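Local coordinates for cell wall surface anchor family protein (Streptococcus pneumoniae, PDB 4OQ1) that is an ancillary pilin of the pneumococcal pilus, contains CnaB-type domains, and probably attaches the fibre to the bacterial cell wall, at residues V151-V156 / L200-N205; F308-L313 / F338-D343. The protein carries 3 engineered substitutions. All blocks are in the same frame, centred on the assembly; numbering follows the deposited sequence.

Contact 1 (V151-V156 / L200-N205); sequences VKLIKV and LYTDKN
Thr202 lays its methyl against the root of the Lys155 side chain: Thr202 CG2 is 3.7 Å from Lys155 CB, and it meets a looser neighbour in Leu153, whose CD2 comes to 4.3 Å from the same Thr202 CG2. No hydrogen bond joins the segments, so this buried meeting is one of carbon against carbon. The threonine turns its two branches to different tasks. With chi1 at 64°, OG1 is placed between the backbone N and carbonyl carbon, and it is hydrogen-bonded to Leu163 O and Val166 N of a nearby loop, while CG2 is left for the strand. Lys155 touches through its CB alone, since its chain, bent at chi2 (55°) and chi4, then runs away from Thr202. Lys155 NZ is linked covalently to Asn252 CG on the adjacent strand 246-254 and makes a weak hydrogen bond, 3.3 Å, to Val156 O. Glu222, on strand 216-224, packs beside the lysine. Thr202 thus packs at the base of a lysine whose far end is fixed by the covalent link. A Lys-Asn isopeptide cross-link joining the first and last strands, with an acidic residue close by, is the hallmark of the CnaB domain of Gram-positive pilins.

Contact 2 (F308-L313 / F338-D343); sequences FRVEGL and FTIGKD
The two sheets of a CnaB-type, prealbumin-like sandwich face each other here, strand 307-310 and the turn after it on one side, the end of strand 336-340 on the other. Val310 and Phe338 approach from opposite directions. Val310 CG2 lies obliquely to the ring, 3.9 Å from Phe338 CE1, and reaches more loosely, at 4.4 Å, to Ile340 CD1. Phe338 points across to the other sheet, and chi1 of 62° puts CG between its backbone N and carbonyl carbon; the ring also meets Phe262 edge-to-face. Beyond Gly312, Leu313 points back into the sandwich and crosses Ile340 at about a right angle. Their terminal methyls overlap in the model, so their exact placing is doubtful, although both side chains are buried and both also pack on Tyr318. No polar bond spans the segments. On the exposed side, Arg309 forms salt bridges with Asp261, through NE, and with Glu311: Arg309 NH2 is 2.6 Å from Glu311 OE1, with that oxygen in the guanidinium plane but the nitrogen standing well above the carboxylate plane, 68° out of it.

Contacts 1 and 2 lie in successive prealbumin-like domains of one elongated chain, their centres 31 Å apart and their nearest atoms about 17 Å apart, so neither touches the other. Both are buried, and both join the two sheets of a sandwich by apolar contact without a hydrogen bond across the segments. Their places differ. Contact 1 sets the first strand of its domain against a loop just past a short strand, near the covalent Lys155–Asn252 link, and its threonine and lysine each combine carbon packing with a polar or covalent tie elsewhere. Both touch through carbon alone; contact 2 differs in having an aromatic ring among its aliphatic branches and salt bridges on the exposed side.

Contact 1 (V151-V156 / L200-N205)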
loop_
_atom_site.group_PDB
_atom_site.type_symbol
_atom_site.label_atom_id
_atom_site.label_comp_id
_atom_site.label_asym_id
_atom_site.label_seq_id
_atom_site.Cartn_x
_atom_site.Cartn_y
_atom_site.Cartn_z
ATOM N N VAL A 151 5.418 -9.868 5.456
ATOM C CA VAL A 151 6.433 -8.807 5.749
ATOM C C VAL A 151 5.819 -7.692 6.520
ATOM O O VAL A 151 4.663 -7.323 6.300
ATOM C CB VAL A 151 7.227 -8.354 4.504
ATOM C CG1 VAL A 151 6.329 -8.033 3.394
ATOM C CG2 VAL A 151 8.129 -7.153 4.865
ATOM N N LYS A 152 6.584 -7.222 7.527
ATOM C CA LYS A 152 6.155 -6.240 8.453
ATOM C C LYS A 152 7.168 -5.108 8.423
ATOM O O LYS A 152 8.393 -5.308 8.594
ATOM C CB LYS A 152 5.943 -6.808 9.886
ATOM C CG LYS A 152 5.441 -5.766 10.822
ATOM C CD LYS A 152 5.401 -6.138 12.291
ATOM C CE LYS A 152 4.664 -7.448 12.549
ATOM N NZ LYS A 152 4.702 -7.861 13.986
ATOM N N LEU A 153 6.673 -3.914 8.124
ATOM C CA LEU A 153 7.467 -2.693 8.180
ATOM C C LEU A 153 7.146 -1.953 9.471
ATOM O O LEU A 153 5.963 -1.733 9.806
ATOM C CB LEU A 153 7.268 -1.819 6.927
ATOM C CG LEU A 153 8.108 -0.531 6.816
ATOM C CD1 LEU A 153 8.253 -0.133 5.331
ATOM C CD2 LEU A 153 7.397 0.502 7.620
ATOM N N ILE A 154 8.213 -1.592 10.193
ATOM C CA ILE A 154 8.112 -0.824 11.428
ATOM C C ILE A 154 8.773 0.544 11.209
ATOM O O ILE A 154 9.948 0.624 10.915
ATOM C CB ILE A 154 8.784 -1.489 12.648
ATOM C CG1 ILE A 154 8.121 -2.832 12.937
ATOM C CG2 ILE A 154 8.544 -0.565 13.832
ATOM C CD1 ILE A 154 8.701 -3.568 14.119
ATOM N N LYS A 155 7.964 1.582 11.349
ATOM C CA LYS A 155 8.374 2.954 11.186
ATOM C C LYS A 155 8.503 3.662 12.520
ATOM O O LYS A 155 7.582 3.787 13.256
ATOM C CB LYS A 155 7.390 3.695 10.295
ATOM C CG LYS A 155 7.845 5.050 9.821
ATOM C CD LYS A 155 9.175 5.057 9.106
ATOM C CE LYS A 155 9.585 6.446 8.636
ATOM N NZ LYS A 155 10.324 7.311 9.601
ATOM N N VAL A 156 9.684 4.152 12.775
ATOM C CA VAL A 156 10.021 4.841 14.001
ATOM C C VAL A 156 10.753 6.174 13.788
ATOM O O VAL A 156 11.324 6.474 12.686
ATOM C CB VAL A 156 10.871 3.964 14.942
ATOM C CG1 VAL A 156 10.112 2.745 15.479
ATOM C CG2 VAL A 156 12.214 3.562 14.343
ATOM N N LEU A 200 0.685 2.989 0.772
ATOM C CA LEU A 200 0.426 2.173 2.002
ATOM C C LEU A 200 0.794 3.044 3.194
ATOM O O LEU A 200 1.863 3.620 3.231
ATOM C CB LEU A 200 1.386 0.945 1.959
ATOM C CG LEU A 200 1.416 -0.124 0.875
ATOM C CD1 LEU A 200 1.890 0.323 -0.503
ATOM C CD2 LEU A 200 2.275 -1.320 1.201
ATOM N N TYR A 201 -0.018 3.083 4.279
ATOM C CA TYR A 201 0.241 3.967 5.365
ATOM C C TYR A 201 0.405 3.194 6.664
ATOM O O TYR A 201 -0.385 2.307 6.947
ATOM C CB TYR A 201 -1.004 4.974 5.599
ATOM C CG TYR A 201 -1.149 5.951 4.468
ATOM C CD1 TYR A 201 -1.955 5.646 3.410
ATOM C CD2 TYR A 201 -0.416 7.116 4.431
ATOM C CE1 TYR A 201 -2.064 6.495 2.318
ATOM C CE2 TYR A 201 -0.460 7.987 3.325
ATOM C CZ TYR A 201 -1.336 7.725 2.308
ATOM O OH TYR A 201 -1.390 8.542 1.178
ATOM N N THR A 202 1.387 3.584 7.428
ATOM C CA THR A 202 1.633 3.079 8.805
ATOM C C THR A 202 0.439 3.244 9.659
ATOM O O THR A 202 -0.141 4.346 9.631
ATOM C CB THR A 202 2.926 3.586 9.469
ATOM O OG1 THR A 202 2.994 5.041 9.706
ATOM C CG2 THR A 202 4.151 3.124 8.605
ATOM N N ASP A 203 0.236 2.266 10.557
ATOM C CA ASP A 203 -0.946 2.230 11.460
ATOM C C ASP A 203 -0.566 2.839 12.791
ATOM O O ASP A 203 0.503 3.387 12.936
ATOM C CB ASP A 203 -1.520 0.812 11.647
ATOM C CG ASP A 203 -0.535 -0.167 12.305
ATOM O OD1 ASP A 203 0.479 0.224 12.883
ATOM O OD2 ASP A 203 -0.776 -1.383 12.195
ATOM N N LYS A 204 -1.414 2.765 13.800
ATOM C CA LYS A 204 -1.078 3.425 15.049
ATOM C C LYS A 204 0.145 2.828 15.693
ATOM O O LYS A 204 0.708 3.410 16.602
ATOM C CB LYS A 204 -2.255 3.440 16.055
ATOM C CG LYS A 204 -2.507 2.088 16.696
ATOM C CD LYS A 204 -3.518 2.141 17.846
ATOM C CE LYS A 204 -4.049 0.749 18.180
ATOM N NZ LYS A 204 -4.622 0.034 16.991
ATOM N N ASN A 205 0.495 1.608 15.342
ATOM C CA ASN A 205 1.720 1.062 15.845
ATOM C C ASN A 205 2.906 1.291 14.952
ATOM O O ASN A 205 3.941 0.641 15.066
ATOM C CB ASN A 205 1.566 -0.415 16.155
ATOM C CG ASN A 205 0.470 -0.670 17.159
ATOM O OD1 ASN A 205 -0.521 -1.359 16.884
ATOM N ND2 ASN A 205 0.614 -0.116 18.260
#

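Contact 2 (F308-L313 / F338-D343)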
loop_
_atom_site.group_PDB
_atom_site.type_symbol
_atom_site.label_atom_id
_atom_site.label_comp_id
_atom_site.label_asym_id
_atom_site.label_seq_id
_atom_site.Cartn_x
_atom_site.Cartn_y
_atom_site.Cartn_z
ATOM N N PHE A 308 8.474 41.255 9.574
ATOM C CA PHE A 308 7.768 40.031 9.336
ATOM C C PHE A 308 8.581 38.872 9.883
ATOM O O PHE A 308 9.762 38.993 10.194
ATOM C CB PHE A 308 7.406 39.867 7.856
ATOM C CG PHE A 308 8.612 39.799 6.927
ATOM C CD1 PHE A 308 9.263 40.930 6.524
ATOM C CD2 PHE A 308 9.041 38.562 6.419
ATOM C CE1 PHE A 308 10.324 40.824 5.682
ATOM C CE2 PHE A 308 10.123 38.497 5.535
ATOM C CZ PHE A 308 10.722 39.608 5.197
ATOM N N ARG A 309 7.955 37.691 9.894
ATOM C CA ARG A 309 8.409 36.621 10.702
ATOM C C ARG A 309 7.892 35.259 10.165
ATOM O O ARG A 309 6.871 35.215 9.579
ATOM C CB ARG A 309 7.773 36.855 12.072
ATOM C CG ARG A 309 8.386 36.111 13.165
ATOM C CD ARG A 309 7.856 36.664 14.486
ATOM N NE ARG A 309 8.601 36.012 15.536
ATOM C CZ ARG A 309 8.185 34.939 16.193
ATOM N NH1 ARG A 309 8.951 34.397 17.133
ATOM N NH2 ARG A 309 6.995 34.424 15.932
ATOM N N VAL A 310 8.694 34.228 10.359
ATOM C CA VAL A 310 8.277 32.815 10.172
ATOM C C VAL A 310 8.572 32.085 11.504
ATOM O O VAL A 310 9.631 32.256 12.122
ATOM C CB VAL A 310 9.021 32.121 9.011
ATOM C CG1 VAL A 310 8.921 32.952 7.767
ATOM C CG2 VAL A 310 10.499 31.912 9.342
ATOM N N GLU A 311 7.586 31.345 11.955
ATOM C CA GLU A 311 7.699 30.691 13.234
ATOM C C GLU A 311 7.371 29.184 13.137
ATOM O O GLU A 311 6.563 28.749 12.303
ATOM C CB GLU A 311 6.772 31.404 14.235
ATOM C CG GLU A 311 6.691 30.690 15.592
ATOM C CD GLU A 311 5.956 31.487 16.677
ATOM O OE1 GLU A 311 5.315 32.515 16.334
ATOM O OE2 GLU A 311 6.022 31.081 17.877
ATOM N N GLY A 312 7.958 28.418 14.040
ATOM C CA GLY A 312 7.791 26.960 14.039
ATOM C C GLY A 312 8.588 26.496 12.837
ATOM O O GLY A 312 9.614 27.045 12.509
ATOM N N LEU A 313 8.184 25.526 12.106
ATOM C CA LEU A 313 9.086 25.332 10.953
ATOM C C LEU A 313 10.448 24.604 11.258
ATOM O O LEU A 313 11.361 25.026 11.984
ATOM C CB LEU A 313 9.245 26.685 10.236
ATOM C CG LEU A 313 10.018 26.775 8.962
ATOM C CD1 LEU A 313 9.531 27.940 8.105
ATOM C CD2 LEU A 313 11.428 26.950 9.403
ATOM N N PHE A 338 17.647 31.465 3.816
ATOM C CA PHE A 338 17.850 31.469 5.268
ATOM C C PHE A 338 17.786 30.061 5.762
ATOM O O PHE A 338 17.077 29.232 5.188
ATOM C CB PHE A 338 16.866 32.375 6.027
ATOM C CG PHE A 338 15.425 32.010 5.915
ATOM C CD1 PHE A 338 14.757 31.504 6.994
ATOM C CD2 PHE A 338 14.717 32.221 4.775
ATOM C CE1 PHE A 338 13.457 31.139 6.887
ATOM C CE2 PHE A 338 13.421 31.890 4.658
ATOM C CZ PHE A 338 12.740 31.385 5.744
ATOM N N THR A 339 18.455 29.821 6.900
ATOM C CA THR A 339 18.680 28.467 7.458
ATOM C C THR A 339 18.185 28.544 8.843
ATOM O O THR A 339 18.488 29.490 9.550
ATOM C CB THR A 339 20.173 28.092 7.412
ATOM O OG1 THR A 339 20.478 27.850 6.052
ATOM C CG2 THR A 339 20.427 26.739 8.151
ATOM N N ILE A 340 17.304 27.631 9.200
ATOM C CA ILE A 340 16.875 27.475 10.603
ATOM C C ILE A 340 17.669 26.354 11.291
ATOM O O ILE A 340 17.727 25.257 10.775
ATOM C CB ILE A 340 15.403 27.239 10.609
ATOM C CG1 ILE A 340 14.773 28.365 9.848
ATOM C CG2 ILE A 340 14.873 27.064 12.026
ATOM C CD1 ILE A 340 13.484 28.797 10.406
ATOM N N GLY A 341 18.226 26.618 12.478
ATOM C CA GLY A 341 19.182 25.662 13.073
ATOM C C GLY A 341 19.456 25.995 14.505
ATOM O O GLY A 341 19.010 27.022 14.993
ATOM N N LYS A 342 20.144 25.099 15.194
ATOM C CA LYS A 342 20.479 25.301 16.607
ATOM C C LYS A 342 21.461 26.475 16.823
ATOM O O LYS A 342 21.349 27.151 17.834
ATOM C CB LYS A 342 21.081 24.017 17.194
ATOM C CG LYS A 342 21.256 24.040 18.705
ATOM C CD LYS A 342 21.661 22.666 19.228
ATOM C CE LYS A 342 22.078 22.714 20.699
ATOM N NZ LYS A 342 23.548 22.889 20.884
ATOM N N ASP A 343 22.401 26.708 15.899
ATOM C CA ASP A 343 23.423 27.773 16.067
ATOM C C ASP A 343 22.896 29.125 16.570
ATOM O O ASP A 343 22.427 29.947 15.778
ATOM C CB ASP A 343 24.198 27.991 14.758
ATOM C CG ASP A 343 25.419 27.097 14.654
ATOM O OD1 ASP A 343 25.792 26.514 15.697
ATOM O OD2 ASP A 343 26.007 26.976 13.552
#